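F-actin-capping protein subunit alpha (Plasmodium berghei, PDB 7A0H) probably binds the fast-growing barbed ends of actin filaments, independently of calcium, and blocks subunit exchange there, working as a homodimer in this parasite. Local coordinates at residues Ser3-Lys8 / Asn38-Asn43; Asp111-Tyr116 / Val162-Cys167; Trp196-Leu201 / Gln205-Thr210. One frame throughout, in Å; residues are numbered along the deposited sequence.

Contact 1 (Ser3-Lys8 / Asn38-Asn43); sequences SLLNEK and NAIIQN
Leu5 reaches from the first turn of helix 3-18 to the first turn of helix 39-55, and a single methyl makes the contact: its CD1 lies 3.8 Å from CG2 of Ile40 and 4.0 Å from CG2 of Ile41. Leu5 has CG anti to the backbone N (chi1 170°), which carries the isopropyl end out from its helix. It crosses Ile40 at about a right angle and slides past Ile41 in the opposite direction.

The start of the helix that carries the two isoleucines is capped by Asn38. Its OD1 takes Ile40 N at 2.8 Å, in the carbonyl plane, and Ile41 N at 3.3 Å from above that plane, so the same two residues that meet Leu5 have their amides gripped by one oxygen. Farther out, Phe35 of helix 21-35 packs on both Lys8 and Ile41, tying together the three N-terminal helices. On the helix 3-18 side, Leu4 and Glu7 pack on Ile34 of the second subunit, which places the contact beside the dimer interface.

The chemistry divides cleanly: across the gap there is purely apolar packing of methyl groups, with little directional control, while the polar bonds stay within the start of helix 39-55, where they satisfy its first amides.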
loop_
_atom_site.group_PDB
_atom_site.type_symbol
_atom_site.label_atom_id
_atom_site.label_comp_id
_atom_site.label_asym_id
_atom_site.label_seq_id
_atom_site.Cartn_x
_atom_site.Cartn_y
_atom_site.Cartn_z
ATOM N N SER A 3 15.570 -26.064 -7.074
ATOM C CA SER A 3 15.967 -24.658 -7.104
ATOM C C SER A 3 14.784 -23.783 -7.480
ATOM O O SER A 3 14.552 -22.733 -6.863
ATOM C CB SER A 3 17.133 -24.453 -8.086
ATOM O OG SER A 3 16.897 -25.010 -9.379
ATOM N N LEU A 4 14.017 -24.216 -8.492
ATOM C CA LEU A 4 12.806 -23.507 -8.876
ATOM C C LEU A 4 11.749 -23.561 -7.779
ATOM O O LEU A 4 11.118 -22.545 -7.484
ATOM C CB LEU A 4 12.240 -24.061 -10.183
ATOM C CG LEU A 4 12.913 -23.507 -11.441
ATOM C CD1 LEU A 4 14.315 -24.101 -11.638
ATOM C CD2 LEU A 4 12.043 -23.693 -12.680
ATOM N N LEU A 5 11.541 -24.727 -7.160
ATOM C CA LEU A 5 10.545 -24.789 -6.099
ATOM C C LEU A 5 10.800 -23.717 -5.054
ATOM O O LEU A 5 9.875 -23.033 -4.625
ATOM C CB LEU A 5 10.559 -26.164 -5.420
ATOM C CG LEU A 5 9.732 -26.294 -4.131
ATOM C CD1 LEU A 5 8.256 -26.505 -4.471
ATOM C CD2 LEU A 5 10.235 -27.404 -3.211
ATOM N N ASN A 6 12.056 -23.474 -4.719
ATOM C CA ASN A 6 12.342 -22.423 -3.754
ATOM C C ASN A 6 12.148 -21.048 -4.366
ATOM O O ASN A 6 11.690 -20.131 -3.684
ATOM C CB ASN A 6 13.737 -22.642 -3.193
ATOM C CG ASN A 6 13.865 -23.991 -2.494
ATOM O OD1 ASN A 6 12.964 -24.403 -1.746
ATOM N ND2 ASN A 6 14.959 -24.700 -2.759
ATOM N N GLU A 7 12.451 -20.881 -5.649
ATOM C CA GLU A 7 12.219 -19.574 -6.254
ATOM C C GLU A 7 10.728 -19.312 -6.463
ATOM O O GLU A 7 10.299 -18.156 -6.381
ATOM C CB GLU A 7 13.014 -19.448 -7.568
ATOM C CG GLU A 7 14.557 -19.529 -7.400
ATOM C CD GLU A 7 15.138 -18.439 -6.482
ATOM O OE1 GLU A 7 14.821 -17.243 -6.666
ATOM O OE2 GLU A 7 15.913 -18.787 -5.561
ATOM N N LYS A 8 9.930 -20.358 -6.736
ATOM C CA LYS A 8 8.484 -20.180 -6.840
ATOM C C LYS A 8 7.892 -19.771 -5.496
ATOM O O LYS A 8 6.868 -19.075 -5.440
ATOM C CB LYS A 8 7.789 -21.466 -7.309
ATOM C CG LYS A 8 8.138 -22.013 -8.714
ATOM C CD LYS A 8 7.341 -23.316 -9.060
ATOM C CE LYS A 8 7.684 -23.938 -10.437
ATOM N NZ LYS A 8 6.877 -25.166 -10.739
ATOM N N ASN A 38 0.416 -28.634 -8.069
ATOM C CA ASN A 38 1.532 -28.928 -7.180
ATOM C C ASN A 38 1.082 -28.874 -5.730
ATOM O O ASN A 38 0.948 -27.804 -5.147
ATOM C CB ASN A 38 2.671 -27.960 -7.444
ATOM C CG ASN A 38 3.890 -28.306 -6.668
ATOM O OD1 ASN A 38 3.811 -28.775 -5.527
ATOM N ND2 ASN A 38 5.041 -28.118 -7.292
ATOM N N ALA A 39 0.909 -30.044 -5.123
ATOM C CA ALA A 39 0.376 -30.108 -3.771
ATOM C C ALA A 39 1.315 -29.490 -2.751
ATOM O O ALA A 39 0.853 -29.107 -1.672
ATOM C CB ALA A 39 0.076 -31.580 -3.411
ATOM N N ILE A 40 2.611 -29.386 -3.058
ATOM C CA ILE A 40 3.545 -28.759 -2.134
ATOM C C ILE A 40 3.262 -27.278 -2.033
ATOM O O ILE A 40 3.283 -26.681 -0.937
ATOM C CB ILE A 40 5.001 -29.002 -2.572
ATOM C CG1 ILE A 40 5.364 -30.460 -2.344
ATOM C CG2 ILE A 40 5.939 -28.031 -1.840
ATOM C CD1 ILE A 40 6.743 -30.849 -2.804
ATOM N N ILE A 41 2.965 -26.658 -3.169
ATOM C CA ILE A 41 2.735 -25.216 -3.122
ATOM C C ILE A 41 1.295 -24.900 -2.770
ATOM O O ILE A 41 1.024 -23.785 -2.352
ATOM C CB ILE A 41 3.166 -24.535 -4.436
ATOM C CG1 ILE A 41 2.098 -24.592 -5.517
ATOM C CG2 ILE A 41 4.508 -25.103 -4.894
ATOM C CD1 ILE A 41 1.284 -23.337 -5.574
ATOM N N GLN A 42 0.375 -25.856 -2.910
ATOM C CA GLN A 42 -0.946 -25.661 -2.335
ATOM C C GLN A 42 -0.832 -25.595 -0.830
ATOM O O GLN A 42 -1.418 -24.727 -0.209
ATOM C CB GLN A 42 -1.876 -26.772 -2.792
ATOM C CG GLN A 42 -2.205 -26.563 -4.260
ATOM C CD GLN A 42 -3.575 -25.991 -4.487
ATOM O OE1 GLN A 42 -4.337 -25.760 -3.532
ATOM N NE2 GLN A 42 -3.888 -25.696 -5.748
ATOM N N ASN A 43 0.007 -26.434 -0.248
ATOM C CA ASN A 43 0.209 -26.498 1.190
ATOM C C ASN A 43 1.085 -25.374 1.715
ATOM O O ASN A 43 0.815 -24.843 2.806
ATOM C CB ASN A 43 0.792 -27.865 1.535
ATOM C CG ASN A 43 -0.218 -28.986 1.346
ATOM O OD1 ASN A 43 -1.434 -28.771 1.494
ATOM N ND2 ASN A 43 0.267 -30.167 0.962
#

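Contact 2 (Asp111-Tyr116 / Val162-Cys167); sequences DILEKY and VYASEC
Leu113, in the first turn of helix 112-131, rests on Ala164 of strand 154-167, an outermost strand within this chain of the five-stranded antiparallel sheet of the capping protein fold. The contact is a case of helix-on-sheet packing: the short axes run nearly antiparallel, at 151°, and approach to 8.5 Å.

The leucine side chain can be followed outward. CB leaves the helix toward the strand, and CG, held anti to the backbone N (chi1 179°), continues in that direction until it meets CB of Ala164 at 3.7 Å. There the chain forks, and both branches stay on the same methyl: CD1 lies 3.9 Å from Ala164 CB and CD2 3.8 Å from it, so that the alanine is met by the whole isopropyl end. The tips also come up to the next peptide of the strand, with CD2 4.0 Å from Ser165 O. Beyond it CD2 approaches Glu166 CB at 4.2 Å, touching the aliphatic root of an otherwise polar residue.

Neighbours close in around this apolar patch. Tyr171 of strand 170-183 packs on Leu113 and on Ile112, while Arg117, one turn along the helix, covers Ala164 and donates from NH1 to Val162 O, a polar tie between the same helix and strand. Glu114 joins Lys86 and Arg117 in salt bridges, so the arginine that reaches the strand is itself held by its own helix. At the outer margin Asp111, the N-cap residue, faces Glu166 with its carboxylate. Two like charges here probably disfavour a closer approach, and Asp111 OD2 remains 4.6 Å from Glu166 OE1.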
loop_
_atom_site.group_PDB
_atom_site.type_symbol
_atom_site.label_atom_id
_atom_site.label_comp_id
_atom_site.label_asym_id
_atom_site.label_seq_id
_atom_site.Cartn_x
_atom_site.Cartn_y
_atom_site.Cartn_z
ATOM N N ASP A 111 -12.573 -23.945 37.804
ATOM C CA ASP A 111 -11.523 -23.495 38.692
ATOM C C ASP A 111 -11.444 -21.954 38.668
ATOM O O ASP A 111 -12.164 -21.272 37.939
ATOM C CB ASP A 111 -10.181 -24.098 38.301
ATOM C CG ASP A 111 -9.652 -23.551 36.989
ATOM O OD1 ASP A 111 -10.407 -23.428 35.993
ATOM O OD2 ASP A 111 -8.470 -23.135 36.998
ATOM N N ILE A 112 -10.487 -21.401 39.410
ATOM C CA ILE A 112 -10.522 -19.970 39.670
ATOM C C ILE A 112 -10.132 -19.173 38.413
ATOM O O ILE A 112 -10.825 -18.221 38.030
ATOM C CB ILE A 112 -9.687 -19.685 40.931
ATOM C CG1 ILE A 112 -9.701 -18.216 41.293
ATOM C CG2 ILE A 112 -8.261 -20.026 40.785
ATOM C CD1 ILE A 112 -11.009 -17.778 41.881
ATOM N N LEU A 113 -9.132 -19.626 37.670
ATOM C CA LEU A 113 -8.783 -18.977 36.397
ATOM C C LEU A 113 -9.987 -18.760 35.495
ATOM O O LEU A 113 -10.188 -17.690 34.919
ATOM C CB LEU A 113 -7.787 -19.854 35.644
ATOM C CG LEU A 113 -7.345 -19.335 34.280
ATOM C CD1 LEU A 113 -6.602 -17.999 34.480
ATOM C CD2 LEU A 113 -6.489 -20.354 33.628
ATOM N N GLU A 114 -10.757 -19.801 35.301
ATOM C CA GLU A 114 -11.952 -19.671 34.483
ATOM C C GLU A 114 -12.882 -18.627 35.083
ATOM O O GLU A 114 -13.660 -17.998 34.371
ATOM C CB GLU A 114 -12.618 -21.055 34.319
ATOM C CG GLU A 114 -13.959 -21.119 33.549
ATOM C CD GLU A 114 -13.869 -20.630 32.098
ATOM O OE1 GLU A 114 -12.726 -20.380 31.636
ATOM O OE2 GLU A 114 -14.951 -20.501 31.452
ATOM N N LYS A 115 -12.858 -18.445 36.390
ATOM C CA LYS A 115 -13.748 -17.445 36.973
ATOM C C LYS A 115 -13.267 -16.045 36.615
ATOM O O LYS A 115 -14.060 -15.177 36.223
ATOM C CB LYS A 115 -13.780 -17.637 38.491
ATOM C CG LYS A 115 -14.640 -18.778 39.024
ATOM C CD LYS A 115 -14.654 -18.755 40.585
ATOM C CE LYS A 115 -15.401 -19.949 41.197
ATOM N NZ LYS A 115 -14.703 -20.523 42.416
ATOM N N TYR A 116 -11.956 -15.840 36.595
ATOM C CA TYR A 116 -11.436 -14.583 36.075
ATOM C C TYR A 116 -11.855 -14.365 34.628
ATOM O O TYR A 116 -12.308 -13.268 34.271
ATOM C CB TYR A 116 -9.927 -14.621 36.211
ATOM C CG TYR A 116 -9.389 -14.220 37.573
ATOM C CD1 TYR A 116 -9.177 -12.888 37.905
ATOM C CD2 TYR A 116 -9.115 -15.162 38.530
ATOM C CE1 TYR A 116 -8.649 -12.504 39.147
ATOM C CE2 TYR A 116 -8.600 -14.804 39.752
ATOM C CZ TYR A 116 -8.388 -13.464 40.054
ATOM O OH TYR A 116 -7.888 -13.098 41.240
ATOM N N VAL A 162 -12.537 -13.640 25.523
ATOM C CA VAL A 162 -11.442 -13.635 26.488
ATOM C C VAL A 162 -10.891 -15.058 26.611
ATOM O O VAL A 162 -11.664 -16.019 26.801
ATOM C CB VAL A 162 -11.846 -13.090 27.889
ATOM C CG1 VAL A 162 -10.597 -13.027 28.741
ATOM C CG2 VAL A 162 -12.389 -11.559 27.874
ATOM N N TYR A 163 -9.549 -15.176 26.567
ATOM C CA TYR A 163 -8.847 -16.454 26.609
ATOM C C TYR A 163 -7.975 -16.576 27.852
ATOM O O TYR A 163 -7.304 -15.617 28.244
ATOM C CB TYR A 163 -7.879 -16.675 25.347
ATOM C CG TYR A 163 -8.545 -16.473 24.024
ATOM C CD1 TYR A 163 -9.125 -17.560 23.331
ATOM C CD2 TYR A 163 -8.674 -15.217 23.504
ATOM C CE1 TYR A 163 -9.817 -17.380 22.145
ATOM C CE2 TYR A 163 -9.321 -15.015 22.271
ATOM C CZ TYR A 163 -9.881 -16.076 21.591
ATOM O OH TYR A 163 -10.556 -15.862 20.380
ATOM N N ALA A 164 -7.908 -17.769 28.430
ATOM C CA ALA A 164 -7.150 -17.927 29.674
ATOM C C ALA A 164 -6.176 -19.083 29.597
ATOM O O ALA A 164 -6.523 -20.161 29.090
ATOM C CB ALA A 164 -8.057 -18.214 30.845
ATOM N N SER A 165 -4.969 -18.863 30.125
ATOM C CA SER A 165 -3.974 -19.934 30.207
ATOM C C SER A 165 -3.182 -19.737 31.485
ATOM O O SER A 165 -3.237 -18.665 32.114
ATOM C CB SER A 165 -3.034 -19.973 28.966
ATOM O OG SER A 165 -2.471 -18.661 28.737
ATOM N N GLU A 166 -2.395 -20.746 31.828
ATOM C CA GLU A 166 -1.794 -20.889 33.156
ATOM C C GLU A 166 -0.378 -21.422 32.936
ATOM O O GLU A 166 -0.209 -22.609 32.676
ATOM C CB GLU A 166 -2.615 -21.831 34.023
ATOM C CG GLU A 166 -1.824 -22.544 35.145
ATOM C CD GLU A 166 -2.710 -22.972 36.312
ATOM O OE1 GLU A 166 -3.955 -23.052 36.124
ATOM O OE2 GLU A 166 -2.161 -23.205 37.421
ATOM N N CYS A 167 0.619 -20.544 33.076
ATOM C CA CYS A 167 2.027 -20.842 32.792
ATOM C C CYS A 167 2.826 -20.884 34.105
ATOM O O CYS A 167 3.267 -19.847 34.612
ATOM C CB CYS A 167 2.591 -19.807 31.796
ATOM S SG CYS A 167 2.161 -17.994 32.019
#

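Contact 3 (Trp196-Leu201 / Gln205-Thr210); sequences WNVNFL and QEIILT
Trp196 and Leu209 cross at about a right angle where strands 187-200 and 206-220 form a beta hairpin in the large antiparallel sheet. CE3 of the indole lies 3.8 Å from Leu209 CG. On the same face, Val198 sets CG2 3.8 Å from Ile207 CB, the two side chains meeting obliquely. Ile207 then turns its CG2 to Phe200 CB at 3.7 Å, and helix 243-266 covers this face, with Phe246 against Ile207 and Val253 against Leu209.

Asn197 and Thr210 project from the other face as an antiparallel hydrogen-bonded pair. Asn197 N gives a nearly straight bond to Thr210 O (2.9 Å, 167°), and Thr210 N returns one to Asn197 O. The threonine OG1 stands between its backbone N and carbonyl carbon (chi1 56°), where a water reaches it at 2.8 Å; that water's bonds to Asn197 O and ND2 are weak, and ND2 has a further partner in Asn172 OD1.

Nearer the hairpin turn the strands part. One water spans Asn199 N and Ile208 O, and another Asn199 O and Ile208 N, replacing the direct pair of bonds. Water thus bridges the backbone where the strands splay, whereas direct bonds pair it at Asn197 and Thr210; apolar contacts run along the face under the helix.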
loop_
_atom_site.group_PDB
_atom_site.type_symbol
_atom_site.label_atom_id
_atom_site.label_comp_id
_atom_site.label_asym_id
_atom_site.label_seq_id
_atom_site.Cartn_x
_atom_site.Cartn_y
_atom_site.Cartn_z
ATOM N N TRP A 196 -5.468 -7.162 24.481
ATOM C CA TRP A 196 -5.062 -6.847 25.866
ATOM C C TRP A 196 -4.611 -8.129 26.533
ATOM O O TRP A 196 -5.288 -9.179 26.424
ATOM C CB TRP A 196 -6.257 -6.197 26.631
ATOM C CG TRP A 196 -6.608 -4.930 25.930
ATOM C CD1 TRP A 196 -7.497 -4.794 24.897
ATOM C CD2 TRP A 196 -6.020 -3.631 26.131
ATOM N NE1 TRP A 196 -7.444 -3.511 24.376
ATOM C CE2 TRP A 196 -6.574 -2.777 25.140
ATOM C CE3 TRP A 196 -5.108 -3.109 27.072
ATOM C CZ2 TRP A 196 -6.311 -1.379 25.118
ATOM C CZ3 TRP A 196 -4.771 -1.753 26.993
ATOM C CH2 TRP A 196 -5.394 -0.896 26.017
ATOM N N ASN A 197 -3.438 -8.053 27.141
ATOM C CA ASN A 197 -2.914 -9.162 27.925
ATOM C C ASN A 197 -2.583 -8.756 29.374
ATOM O O ASN A 197 -2.036 -7.669 29.646
ATOM C CB ASN A 197 -1.662 -9.677 27.256
ATOM C CG ASN A 197 -1.310 -11.047 27.687
ATOM O OD1 ASN A 197 -2.001 -12.013 27.377
ATOM N ND2 ASN A 197 -0.227 -11.153 28.431
ATOM N N VAL A 198 -2.895 -9.636 30.300
ATOM C CA VAL A 198 -2.397 -9.472 31.661
ATOM C C VAL A 198 -1.860 -10.805 32.148
ATOM O O VAL A 198 -2.527 -11.845 32.026
ATOM C CB VAL A 198 -3.438 -8.925 32.670
ATOM C CG1 VAL A 198 -4.637 -9.733 32.656
ATOM C CG2 VAL A 198 -2.867 -8.963 34.069
ATOM N N ASN A 199 -0.667 -10.776 32.698
ATOM C CA ASN A 199 -0.058 -11.975 33.247
ATOM C C ASN A 199 0.126 -11.715 34.747
ATOM O O ASN A 199 0.855 -10.799 35.121
ATOM C CB ASN A 199 1.276 -12.267 32.525
ATOM C CG ASN A 199 1.836 -13.632 32.873
ATOM O OD1 ASN A 199 1.187 -14.666 32.637
ATOM N ND2 ASN A 199 2.991 -13.640 33.538
ATOM N N PHE A 200 -0.450 -12.576 35.595
ATOM C CA PHE A 200 -0.656 -12.195 36.992
ATOM C C PHE A 200 -0.828 -13.413 37.889
ATOM O O PHE A 200 -1.221 -14.494 37.443
ATOM C CB PHE A 200 -1.902 -11.303 37.156
ATOM C CG PHE A 200 -3.164 -12.049 37.000
ATOM C CD1 PHE A 200 -3.968 -12.272 38.083
ATOM C CD2 PHE A 200 -3.558 -12.556 35.765
ATOM C CE1 PHE A 200 -5.152 -13.024 37.941
ATOM C CE2 PHE A 200 -4.740 -13.296 35.616
ATOM C CZ PHE A 200 -5.522 -13.555 36.694
ATOM N N LEU A 201 -0.565 -13.195 39.176
ATOM C CA LEU A 201 -0.917 -14.145 40.226
ATOM C C LEU A 201 -2.206 -13.744 40.936
ATOM O O LEU A 201 -2.567 -12.569 41.020
ATOM C CB LEU A 201 0.203 -14.247 41.259
ATOM C CG LEU A 201 1.456 -14.916 40.754
ATOM C CD1 LEU A 201 2.565 -14.491 41.679
ATOM C CD2 LEU A 201 1.254 -16.515 40.633
ATOM N N GLN A 205 -1.705 -7.509 43.975
ATOM C CA GLN A 205 -2.587 -6.334 44.096
ATOM C C GLN A 205 -2.312 -5.319 43.004
ATOM O O GLN A 205 -3.088 -4.361 42.831
ATOM C CB GLN A 205 -2.509 -5.683 45.475
ATOM C CG GLN A 205 -2.979 -6.700 46.561
ATOM C CD GLN A 205 -2.948 -6.133 47.999
ATOM O OE1 GLN A 205 -1.932 -5.651 48.492
ATOM N NE2 GLN A 205 -4.099 -6.173 48.649
ATOM N N GLU A 206 -1.236 -5.520 42.260
ATOM C CA GLU A 206 -0.927 -4.699 41.106
ATOM C C GLU A 206 -0.639 -5.578 39.890
ATOM O O GLU A 206 0.111 -6.556 39.957
ATOM C CB GLU A 206 0.271 -3.812 41.426
ATOM C CG GLU A 206 0.477 -2.816 40.333
ATOM C CD GLU A 206 1.563 -1.825 40.638
ATOM O OE1 GLU A 206 2.691 -2.069 40.121
ATOM O OE2 GLU A 206 1.288 -0.829 41.397
ATOM N N ILE A 207 -1.253 -5.229 38.776
ATOM C CA ILE A 207 -1.006 -5.964 37.549
ATOM C C ILE A 207 -0.583 -4.970 36.508
ATOM O O ILE A 207 -0.783 -3.765 36.650
ATOM C CB ILE A 207 -2.212 -6.740 37.058
ATOM C CG1 ILE A 207 -3.235 -5.719 36.641
ATOM C CG2 ILE A 207 -2.557 -7.793 38.127
ATOM C CD1 ILE A 207 -4.579 -6.374 36.387
ATOM N N ILE A 208 0.059 -5.514 35.479
ATOM C CA ILE A 208 0.464 -4.800 34.285
ATOM C C ILE A 208 -0.486 -5.244 33.190
ATOM O O ILE A 208 -0.668 -6.438 32.976
ATOM C CB ILE A 208 1.901 -5.120 33.887
ATOM C CG1 ILE A 208 2.855 -4.695 35.001
ATOM C CG2 ILE A 208 2.301 -4.375 32.635
ATOM C CD1 ILE A 208 2.557 -3.293 35.531
ATOM N N LEU A 209 -1.158 -4.314 32.606
ATOM C CA LEU A 209 -2.045 -4.534 31.484
ATOM C C LEU A 209 -1.348 -3.883 30.272
ATOM O O LEU A 209 -0.973 -2.718 30.321
ATOM C CB LEU A 209 -3.406 -3.928 31.783
ATOM C CG LEU A 209 -4.415 -4.153 30.675
ATOM C CD1 LEU A 209 -4.898 -5.665 30.567
ATOM C CD2 LEU A 209 -5.584 -3.247 30.887
ATOM N N THR A 210 -0.974 -4.704 29.286
ATOM C CA THR A 210 -0.383 -4.282 28.001
ATOM C C THR A 210 -1.440 -4.430 26.930
ATOM O O THR A 210 -2.234 -5.377 26.976
ATOM C CB THR A 210 0.769 -5.169 27.568
ATOM O OG1 THR A 210 0.256 -6.514 27.534
ATOM C CG2 THR A 210 1.928 -5.038 28.521
HETATM O O HOH W 1 0.952 -8.296 29.624
HETATM O O HOH W 2 1.028 -8.740 32.476
HETATM O O HOH W 3 0.854 -8.209 35.882
#

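How the contacts relate
Contacts 2 and 3 both reach the same five-stranded sheet, contact 3 between two of its strands and contact 2 where a helix lies on an outermost one. Their centres are about 13 Å apart, and they meet through Tyr116 and Phe200, whose rings pack edge-to-face. Contact 1 lies apart, about 41 and 43 Å from them between centres, among the N-terminal helices beside the second subunit, whereas the other two touch no other chain. Chemistry follows place. Contact 3 buries the most surface, has five buried residues among its nine touching ones, and alone has direct backbone bonds joining its segments. Contacts 1 and 2 are smaller, partly exposed joints in which one leucine meets aliphatic carbons and, in contact 2, also a backbone oxygen.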